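Local coordinates for protein inositol 2-dehydrogenase (Sinorhizobium meliloti, PDB 4HKT) that oxidises myo-inositol to 2-keto-myo-inositol (scyllo-inosose) with NAD+ as hydride acceptor, the first step of myo-inositol degradation, at residues B[98-104]-B[309-313]; B[141-147]-B[241-247]; B[253-257]-B[269-273]. All blocks are in the same frame, centred on the assembly; numbering follows the deposited sequence.

Contact 1: residues B[98-104]-B[309-313]; sequences LDAERVR and LAALA. With EDO (1,2-ethanediol), chain C.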
loop_
_atom_site.group_PDB
_atom_site.type_symbol
_atom_site.label_atom_id
_atom_site.label_comp_id
_atom_site.label_asym_id
_atom_site.label_seq_id
_atom_site.Cartn_x
_atom_site.Cartn_y
_atom_site.Cartn_z
ATOM N N LEU B 98 -12.828 27.159 27.526
ATOM C CA LEU B 98 -12.438 25.959 28.249
ATOM C C LEU B 98 -13.405 25.573 29.350
ATOM O O LEU B 98 -13.309 24.461 29.884
ATOM C CB LEU B 98 -11.003 26.084 28.782
ATOM C CG LEU B 98 -9.999 26.239 27.649
ATOM C CD1 LEU B 98 -8.607 26.560 28.179
ATOM C CD2 LEU B 98 -9.943 25.013 26.766
ATOM N N ASP B 99 -14.343 26.446 29.697
ATOM C CA ASP B 99 -15.255 26.208 30.798
ATOM C C ASP B 99 -16.666 25.979 30.274
ATOM O O ASP B 99 -17.233 26.853 29.650
ATOM C CB ASP B 99 -15.261 27.426 31.748
ATOM C CG ASP B 99 -16.202 27.248 32.926
ATOM O OD1 ASP B 99 -15.710 27.101 34.041
ATOM O OD2 ASP B 99 -17.424 27.260 32.764
ATOM N N ALA B 100 -17.266 24.836 30.594
ATOM C CA ALA B 100 -18.496 24.435 29.911
ATOM C C ALA B 100 -19.683 25.351 30.270
ATOM O O ALA B 100 -20.570 25.617 29.440
ATOM C CB ALA B 100 -18.832 22.973 30.223
ATOM N N GLU B 101 -19.694 25.832 31.511
ATOM C CA GLU B 101 -20.703 26.773 31.931
ATOM C C GLU B 101 -20.623 28.081 31.109
ATOM O O GLU B 101 -21.645 28.573 30.628
ATOM C CB GLU B 101 -20.570 27.094 33.429
ATOM C CG GLU B 101 -21.792 27.816 33.978
ATOM C CD GLU B 101 -22.982 26.884 34.298
ATOM O OE1 GLU B 101 -23.361 25.988 33.480
ATOM O OE2 GLU B 101 -23.560 27.050 35.407
ATOM N N ARG B 102 -19.430 28.623 30.955
ATOM C CA ARG B 102 -19.221 29.784 30.025
ATOM C C ARG B 102 -19.704 29.509 28.602
ATOM O O ARG B 102 -20.279 30.404 27.937
ATOM C CB ARG B 102 -17.732 30.143 29.966
ATOM C CG ARG B 102 -17.353 31.397 29.196
ATOM C CD ARG B 102 -17.962 32.655 29.826
ATOM N NE ARG B 102 -17.879 33.822 28.953
ATOM C CZ ARG B 102 -18.815 34.202 28.079
ATOM N NH1 ARG B 102 -19.938 33.488 27.887
ATOM N NH2 ARG B 102 -18.647 35.330 27.407
ATOM N N VAL B 103 -19.438 28.299 28.102
ATOM C CA VAL B 103 -19.850 27.920 26.736
ATOM C C VAL B 103 -21.366 27.974 26.648
ATOM O O VAL B 103 -21.927 28.510 25.699
ATOM C CB VAL B 103 -19.365 26.519 26.329
ATOM C CG1 VAL B 103 -19.985 26.131 24.995
ATOM C CG2 VAL B 103 -17.844 26.441 26.322
ATOM N N ARG B 104 -22.031 27.395 27.627
ATOM C CA ARG B 104 -23.493 27.425 27.735
ATOM C C ARG B 104 -24.093 28.817 27.734
ATOM O O ARG B 104 -25.088 29.066 27.050
ATOM C CB ARG B 104 -23.965 26.637 28.980
ATOM C CG ARG B 104 -24.004 25.117 28.768
ATOM C CD ARG B 104 -24.704 24.404 29.926
ATOM N NE ARG B 104 -23.839 24.450 31.103
ATOM C CZ ARG B 104 -22.930 23.523 31.429
ATOM N NH1 ARG B 104 -22.770 22.400 30.702
ATOM N NH2 ARG B 104 -22.202 23.704 32.528
ATOM N N LEU B 309 -19.577 22.336 22.404
ATOM C CA LEU B 309 -19.897 22.020 23.767
ATOM C C LEU B 309 -19.768 20.513 24.038
ATOM O O LEU B 309 -19.217 20.091 25.063
ATOM C CB LEU B 309 -21.321 22.490 24.088
ATOM C CG LEU B 309 -21.840 22.150 25.494
ATOM C CD1 LEU B 309 -20.894 22.706 26.526
ATOM C CD2 LEU B 309 -23.251 22.678 25.715
ATOM N N ALA B 310 -20.324 19.699 23.136
ATOM C CA ALA B 310 -20.275 18.249 23.297
ATOM C C ALA B 310 -18.846 17.690 23.387
ATOM O O ALA B 310 -18.560 16.816 24.226
ATOM C CB ALA B 310 -21.036 17.585 22.142
ATOM N N ALA B 311 -17.944 18.193 22.553
ATOM C CA ALA B 311 -16.560 17.749 22.570
ATOM C C ALA B 311 -15.843 18.145 23.862
ATOM O O ALA B 311 -15.079 17.383 24.407
ATOM C CB ALA B 311 -15.842 18.261 21.338
ATOM N N LEU B 312 -16.135 19.329 24.372
ATOM C CA LEU B 312 -15.564 19.796 25.626
ATOM C C LEU B 312 -16.076 18.980 26.800
ATOM O O LEU B 312 -15.289 18.634 27.648
ATOM C CB LEU B 312 -15.888 21.270 25.833
ATOM C CG LEU B 312 -15.345 21.885 27.108
ATOM C CD1 LEU B 312 -13.835 21.912 27.075
ATOM C CD2 LEU B 312 -15.910 23.286 27.300
ATOM N N ALA B 313 -17.355 18.613 26.787
ATOM C CA ALA B 313 -17.923 17.802 27.863
ATOM C C ALA B 313 -17.248 16.426 27.873
ATOM O O ALA B 313 -16.965 15.888 28.929
ATOM C CB ALA B 313 -19.439 17.695 27.744
HETATM C C1 EDO C . -10.854 23.857 31.732
HETATM O O1 EDO C . -11.835 24.702 32.309
HETATM C C2 EDO C . -9.509 24.564 31.569
HETATM O O2 EDO C . -8.586 24.043 32.520
#
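Val103 meets both leucines of 309-313 with separate branches: CG1 lies 3.9 Å from Leu309 CD1, and CG2 lies 3.8 Å from Leu312 CD2. That division follows from its first torsion (chi1 172°), which sets CG1 anti to the backbone N and CG2 anti to the carbonyl carbon. Ala100, one turn earlier, adds its methyl, with CB 4.1 Å from Leu312 CD2. Leu312 CD1 also rests 3.8 Å from the backbone oxygen Leu98 O. No hydrogen bond joins the segments; the tight part is mainly apolar packing. The short axes run at 168° and approach to 10.3 Å, an antiparallel helix pair in which helix 100-112 of the NAD-binding Rossmann domain lies against helix 305-324 near the C-terminal end of the chain. Asp99 is the N-cap of the former, its OD2 accepting from Arg102 N in a nearly straight bond (166°). The guanidinium of Arg102 turns instead to Asp78 and Glu81. Toward solvent the contact thins: Arg104 reaches Leu309 CD2 with CG at 4.0 Å and crosses that side chain at about a right angle. Beyond CG the chain bends, and NE and NH2 together grip the single oxygen OE1 of exposed Glu101, side-on and nearly in the guanidinium plane. At the other end a 1,2-ethanediol, probably from the crystallisation liquor, donates through O1 to Leu98 O (2.8 Å).

Contact 2: residues B[141-147]-B[241-247]; sequences IGEVEMV and EVHGSKG. With EDO (1,2-ethanediol), chain D.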
loop_
_atom_site.group_PDB
_atom_site.type_symbol
_atom_site.label_atom_id
_atom_site.label_comp_id
_atom_site.label_asym_id
_atom_site.label_seq_id
_atom_site.Cartn_x
_atom_site.Cartn_y
_atom_site.Cartn_z
ATOM N N ILE B 141 -20.770 -0.229 5.328
ATOM C CA ILE B 141 -20.228 -1.045 6.395
ATOM C C ILE B 141 -21.281 -1.524 7.346
ATOM O O ILE B 141 -20.938 -2.052 8.381
ATOM C CB ILE B 141 -19.117 -0.331 7.215
ATOM C CG1 ILE B 141 -19.662 0.872 7.989
ATOM C CG2 ILE B 141 -18.001 0.055 6.293
ATOM C CD1 ILE B 141 -18.799 1.264 9.192
ATOM N N GLY B 142 -22.559 -1.368 7.000
ATOM C CA GLY B 142 -23.643 -1.800 7.875
ATOM C C GLY B 142 -23.713 -0.922 9.119
ATOM O O GLY B 142 -23.406 0.253 9.037
ATOM N N GLU B 143 -24.093 -1.499 10.259
ATOM C CA GLU B 143 -24.213 -0.728 11.496
ATOM C C GLU B 143 -22.810 -0.474 12.066
ATOM O O GLU B 143 -21.987 -1.379 12.109
ATOM C CB GLU B 143 -25.064 -1.455 12.548
ATOM C CG GLU B 143 -26.553 -1.133 12.551
ATOM C CD GLU B 143 -26.841 0.318 12.896
ATOM O OE1 GLU B 143 -26.592 0.760 14.067
ATOM O OE2 GLU B 143 -27.289 1.019 11.965
ATOM N N VAL B 144 -22.553 0.742 12.510
ATOM C CA VAL B 144 -21.252 1.071 13.129
ATOM C C VAL B 144 -21.126 0.244 14.399
ATOM O O VAL B 144 -22.098 0.091 15.117
ATOM C CB VAL B 144 -21.160 2.564 13.444
ATOM C CG1 VAL B 144 -19.962 2.888 14.338
ATOM C CG2 VAL B 144 -21.060 3.335 12.157
ATOM N N GLU B 145 -19.957 -0.348 14.631
ATOM C CA GLU B 145 -19.690 -1.071 15.879
ATOM C C GLU B 145 -18.486 -0.468 16.703
ATOM O O GLU B 145 -18.613 -0.160 17.880
ATOM C CB GLU B 145 -19.438 -2.543 15.542
ATOM C CG GLU B 145 -20.732 -3.232 15.096
ATOM C CD GLU B 145 -20.598 -4.656 14.581
ATOM O OE1 GLU B 145 -19.483 -5.286 14.519
ATOM O OE2 GLU B 145 -21.699 -5.133 14.174
HETATM N N MSE B 146 -17.317 -0.326 16.077
HETATM C CA MSE B 146 -16.095 0.022 16.831
HETATM C C MSE B 146 -15.280 0.987 15.999
HETATM O O MSE B 146 -15.016 0.727 14.839
HETATM C CB MSE B 146 -15.293 -1.246 17.122
HETATM C CG MSE B 146 -16.158 -2.250 17.892
HETATM SE SE MSE B 146 -15.140 -3.820 18.427
HETATM C CE MSE B 146 -14.211 -2.862 19.865
ATOM N N VAL B 147 -14.914 2.114 16.585
ATOM C CA VAL B 147 -14.181 3.190 15.920
ATOM C C VAL B 147 -12.807 3.244 16.545
ATOM O O VAL B 147 -12.676 3.083 17.764
ATOM C CB VAL B 147 -14.884 4.546 16.164
ATOM C CG1 VAL B 147 -14.031 5.726 15.696
ATOM C CG2 VAL B 147 -16.236 4.537 15.490
ATOM N N GLU B 241 -10.659 4.874 11.624
ATOM C CA GLU B 241 -11.101 3.559 11.187
ATOM C C GLU B 241 -12.422 3.241 11.835
ATOM O O GLU B 241 -12.626 3.537 13.041
ATOM C CB GLU B 241 -10.046 2.512 11.536
ATOM C CG GLU B 241 -10.485 1.128 11.056
ATOM C CD GLU B 241 -9.581 -0.017 11.482
ATOM O OE1 GLU B 241 -8.609 0.193 12.225
ATOM O OE2 GLU B 241 -9.868 -1.154 11.031
ATOM N N VAL B 242 -13.336 2.629 11.068
ATOM C CA VAL B 242 -14.646 2.292 11.565
ATOM C C VAL B 242 -15.016 0.859 11.136
ATOM O O VAL B 242 -15.101 0.548 9.924
ATOM C CB VAL B 242 -15.722 3.265 11.069
ATOM C CG1 VAL B 242 -17.053 2.910 11.712
ATOM C CG2 VAL B 242 -15.344 4.701 11.373
ATOM N N HIS B 243 -15.163 0.002 12.131
ATOM C CA HIS B 243 -15.555 -1.378 11.917
ATOM C C HIS B 243 -17.056 -1.420 12.123
ATOM O O HIS B 243 -17.544 -0.883 13.099
ATOM C CB HIS B 243 -14.847 -2.291 12.891
ATOM C CG HIS B 243 -15.264 -3.727 12.802
ATOM N ND1 HIS B 243 -15.032 -4.505 11.690
ATOM C CD2 HIS B 243 -15.882 -4.531 13.699
ATOM C CE1 HIS B 243 -15.503 -5.714 11.896
ATOM N NE2 HIS B 243 -16.003 -5.766 13.118
ATOM N N GLY B 244 -17.755 -2.028 11.165
ATOM C CA GLY B 244 -19.219 -2.176 11.181
ATOM C C GLY B 244 -19.641 -3.602 10.885
ATOM O O GLY B 244 -18.779 -4.484 10.671
ATOM N N SER B 245 -20.958 -3.848 10.882
ATOM C CA SER B 245 -21.489 -5.224 10.774
ATOM C C SER B 245 -21.158 -5.863 9.428
ATOM O O SER B 245 -20.940 -7.082 9.328
ATOM C CB SER B 245 -23.029 -5.254 11.047
ATOM O OG SER B 245 -23.721 -4.341 10.207
ATOM N N LYS B 246 -21.066 -5.037 8.386
ATOM C CA LYS B 246 -20.864 -5.526 7.030
ATOM C C LYS B 246 -19.464 -5.316 6.462
ATOM O O LYS B 246 -19.128 -5.811 5.363
ATOM C CB LYS B 246 -21.853 -4.833 6.100
ATOM C CG LYS B 246 -23.295 -5.317 6.237
ATOM C CD LYS B 246 -24.112 -4.552 5.176
ATOM C CE LYS B 246 -25.530 -5.047 5.055
ATOM N NZ LYS B 246 -26.215 -4.972 6.354
ATOM N N GLY B 247 -18.652 -4.528 7.164
ATOM C CA GLY B 247 -17.291 -4.343 6.762
ATOM C C GLY B 247 -16.594 -3.263 7.565
ATOM O O GLY B 247 -17.098 -2.874 8.597
HETATM C C1 EDO D . -9.831 -0.885 5.632
HETATM O O1 EDO D . -8.396 -0.859 5.611
HETATM C C2 EDO D . -10.334 -0.856 7.079
HETATM O O2 EDO D . -10.054 -2.090 7.755
#
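Strands 144-147 and 241-244 run antiparallel, their short axes 4.5 Å apart at closest approach and at 145° to each other. Val147 and Val242 form a non-hydrogen-bonded pair, Met146 and His243 a hydrogen-bonded one; the register then slips by one residue before Val144 meets Gly244. At the slip His243 O accepts from both Glu145 N (2.9 Å, in the carbonyl plane) and Met146 N (3.0 Å), which defines a classic beta bulge. Past the strand ends, Lys246 N donates to Ile141 O from well above the carbonyl plane. Ser245 and Glu143 are linked twice, Ser245 N to Glu143 O and Glu143 N to Ser245 OG (2.9 Å); the Ser245 chi1 of 54° sets OG between its own backbone N and carbonyl carbon, where it meets the N-H of Glu143. Side chains at Gly142 and Gly244 would clash with the facing segment. Val242 CG1 is the apolar meeting point, pressed tightly by Ile141 CD1 (3.5 Å) and touched by Val144 CG1 (3.9 Å), under cover of Ile136 from helix 127-137. On the His243 side, Glu145 crosses that residue obliquely, with carboxylate and ring planes 73° apart. Glu145 OE2 lies 3.4 Å from Ser245 CB, while Glu145 OE1 forms a salt bridge with Arg231 of the second subunit. An alanine in place of Glu145 would probably leave that arginine without its charged mate and open a gap beside Ser245. His243 NE2 is hydrogen-bonded to Ser229 OG of the same second subunit. The bulged pair belongs to the mixed sheet of the Gfo/Idh/MocA C-terminal domain, with helices packed on its valine face and a neighbouring subunit on its histidine face.

Contact 3: residues B[253-257]-B[269-273]; sequences NQRPV and RPPLH. With EDO (1,2-ethanediol), chain R.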
loop_
_atom_site.group_PDB
_atom_site.type_symbol
_atom_site.label_atom_id
_atom_site.label_comp_id
_atom_site.label_asym_id
_atom_site.label_seq_id
_atom_site.Cartn_x
_atom_site.Cartn_y
_atom_site.Cartn_z
ATOM N N ASN B 253 -3.246 7.852 6.233
ATOM C CA ASN B 253 -2.536 9.114 6.395
ATOM C C ASN B 253 -2.243 9.766 5.042
ATOM O O ASN B 253 -2.014 9.082 4.056
ATOM C CB ASN B 253 -1.233 8.884 7.109
ATOM C CG ASN B 253 -1.384 8.969 8.612
ATOM O OD1 ASN B 253 -2.075 9.851 9.140
ATOM N ND2 ASN B 253 -0.710 8.087 9.306
ATOM N N GLN B 254 -2.176 11.083 5.056
ATOM C CA GLN B 254 -1.758 11.865 3.907
ATOM C C GLN B 254 -0.313 12.329 4.068
ATOM O O GLN B 254 0.172 12.605 5.177
ATOM C CB GLN B 254 -2.692 13.087 3.765
ATOM C CG GLN B 254 -4.103 12.734 3.352
ATOM C CD GLN B 254 -4.145 12.258 1.920
ATOM O OE1 GLN B 254 -3.547 12.889 1.045
ATOM N NE2 GLN B 254 -4.821 11.135 1.669
ATOM N N ARG B 255 0.373 12.444 2.942
ATOM C CA ARG B 255 1.714 13.038 2.919
ATOM C C ARG B 255 1.752 14.001 1.696
ATOM O O ARG B 255 0.964 13.817 0.756
ATOM C CB ARG B 255 2.735 11.919 2.795
ATOM C CG ARG B 255 2.437 10.965 1.646
ATOM C CD ARG B 255 3.568 9.983 1.427
ATOM N NE ARG B 255 3.920 9.205 2.619
ATOM C CZ ARG B 255 3.232 8.174 3.127
ATOM N NH1 ARG B 255 2.085 7.756 2.590
ATOM N NH2 ARG B 255 3.688 7.572 4.232
ATOM N N PRO B 256 2.637 15.012 1.702
ATOM C CA PRO B 256 2.596 16.047 0.631
ATOM C C PRO B 256 2.999 15.513 -0.760
ATOM O O PRO B 256 2.468 15.964 -1.776
ATOM C CB PRO B 256 3.593 17.104 1.099
ATOM C CG PRO B 256 4.324 16.529 2.279
ATOM C CD PRO B 256 3.561 15.348 2.798
ATOM N N VAL B 257 3.956 14.590 -0.766
ATOM C CA VAL B 257 4.505 13.966 -1.949
ATOM C C VAL B 257 4.441 12.459 -1.741
ATOM O O VAL B 257 4.927 11.953 -0.714
ATOM C CB VAL B 257 5.996 14.347 -2.067
ATOM C CG1 VAL B 257 6.638 13.702 -3.271
ATOM C CG2 VAL B 257 6.174 15.861 -2.099
ATOM N N ARG B 269 8.932 5.475 1.697
ATOM C CA ARG B 269 8.048 6.568 1.301
ATOM C C ARG B 269 8.312 7.763 2.209
ATOM O O ARG B 269 8.806 7.586 3.340
ATOM C CB ARG B 269 6.572 6.151 1.399
ATOM C CG ARG B 269 6.212 4.997 0.485
ATOM C CD ARG B 269 4.738 4.604 0.555
ATOM N NE ARG B 269 4.401 3.973 1.832
ATOM C CZ ARG B 269 3.163 3.834 2.300
ATOM N NH1 ARG B 269 2.120 4.272 1.600
ATOM N NH2 ARG B 269 2.959 3.247 3.472
ATOM N N PRO B 270 7.972 8.978 1.742
ATOM C CA PRO B 270 8.247 10.169 2.565
ATOM C C PRO B 270 7.433 10.196 3.864
ATOM O O PRO B 270 6.389 9.542 3.963
ATOM C CB PRO B 270 7.852 11.356 1.658
ATOM C CG PRO B 270 7.879 10.791 0.278
ATOM C CD PRO B 270 7.412 9.363 0.427
ATOM N N PRO B 271 7.917 10.943 4.858
ATOM C CA PRO B 271 7.105 11.167 6.043
ATOM C C PRO B 271 5.839 11.929 5.723
ATOM O O PRO B 271 5.590 12.336 4.568
ATOM C CB PRO B 271 8.051 11.981 6.965
ATOM C CG PRO B 271 8.977 12.675 6.010
ATOM C CD PRO B 271 9.224 11.625 4.955
ATOM N N LEU B 272 5.021 12.120 6.742
ATOM C CA LEU B 272 3.734 12.777 6.591
ATOM C C LEU B 272 3.893 14.306 6.543
ATOM O O LEU B 272 5.024 14.848 6.622
ATOM C CB LEU B 272 2.869 12.401 7.794
ATOM C CG LEU B 272 2.813 10.878 8.035
ATOM C CD1 LEU B 272 1.970 10.539 9.263
ATOM C CD2 LEU B 272 2.297 10.161 6.804
ATOM N N HIS B 273 2.757 14.991 6.463
ATOM C CA HIS B 273 2.723 16.428 6.590
ATOM C C HIS B 273 3.283 16.853 7.939
ATOM O O HIS B 273 3.091 16.153 8.967
ATOM C CB HIS B 273 1.282 16.941 6.482
ATOM C CG HIS B 273 0.679 16.843 5.109
ATOM N ND1 HIS B 273 0.818 17.838 4.156
ATOM C CD2 HIS B 273 -0.117 15.901 4.553
ATOM C CE1 HIS B 273 0.136 17.505 3.076
ATOM N NE2 HIS B 273 -0.439 16.334 3.293
HETATM C C1 EDO R . -0.119 5.424 7.263
HETATM O O1 EDO R . 0.571 6.038 8.277
HETATM C C2 EDO R . -1.515 5.297 7.791
HETATM O O2 EDO R . -2.374 5.164 6.706
HETATM O O HOH W 1 -0.178 14.182 7.534
HETATM O O HOH W 2 -1.721 15.216 1.002
#
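Segments 253-257 and 269-273 are irregular, their end-to-end directions 103° apart, and come closest at Arg255 and Leu272, whose CA atoms are 4.2 Å apart. Arg255 supplies the direct hydrogen bonds: NE donates to Pro270 O at 2.8 Å (167°), with the oxygen in the guanidinium plane, and NH2 adds a weak bond to the same oxygen. A chain bent at chi3 (56°) brings the group there, between Arg269 CB over one face and Leu272 CD2 over the other. Its NH1 lies 3.6 Å from Arg269 NH1, a like-charge approach probably eased because Arg269 is salt-bridged to Glu260 of the fourth subunit. Pro256 lies over the face of His273, CD 3.9 Å from the ring centroid, a CH-pi contact. One water ties His273 NE2 to Gln254 OE1 and Arg255 O, and His273 ND1 is hydrogen-bonded to Thr278 OG1. Val257 O, buried against Pro270 CG (3.3 Å), finds no polar partner. Together the segments form the base of the two-stranded arm 259-263/266-269, between strand 248-251 and helix 276-279; Arg269 pairs with a strand of the fourth subunit, continuing the arm's sheet across the interface.

How the contacts relate
From the N terminus, the chain lays down five strands of the parallel Rossmann sheet before helix 100-112, and the sixth, 117-120, after it; that helix opens the long loop that contact 1 closes only at helix 305-324. The other two contacts are nested inside that loop, in series rather than crossing. Contact 2 spans 141-147 to 241-247 and joins neighbouring strands of the mixed sheet; contact 3 follows at 253-257 and shuts the short arm hairpin at 269-273. None touches another: the nearest atoms of contacts 2 and 3 are about 10 Å apart, while contacts 1 and 3 lie on opposite sides of the chain's centre. Contact 1 returns the C-terminal helix to the nucleotide-binding domain, whereas contacts 2 and 3 touch other subunits.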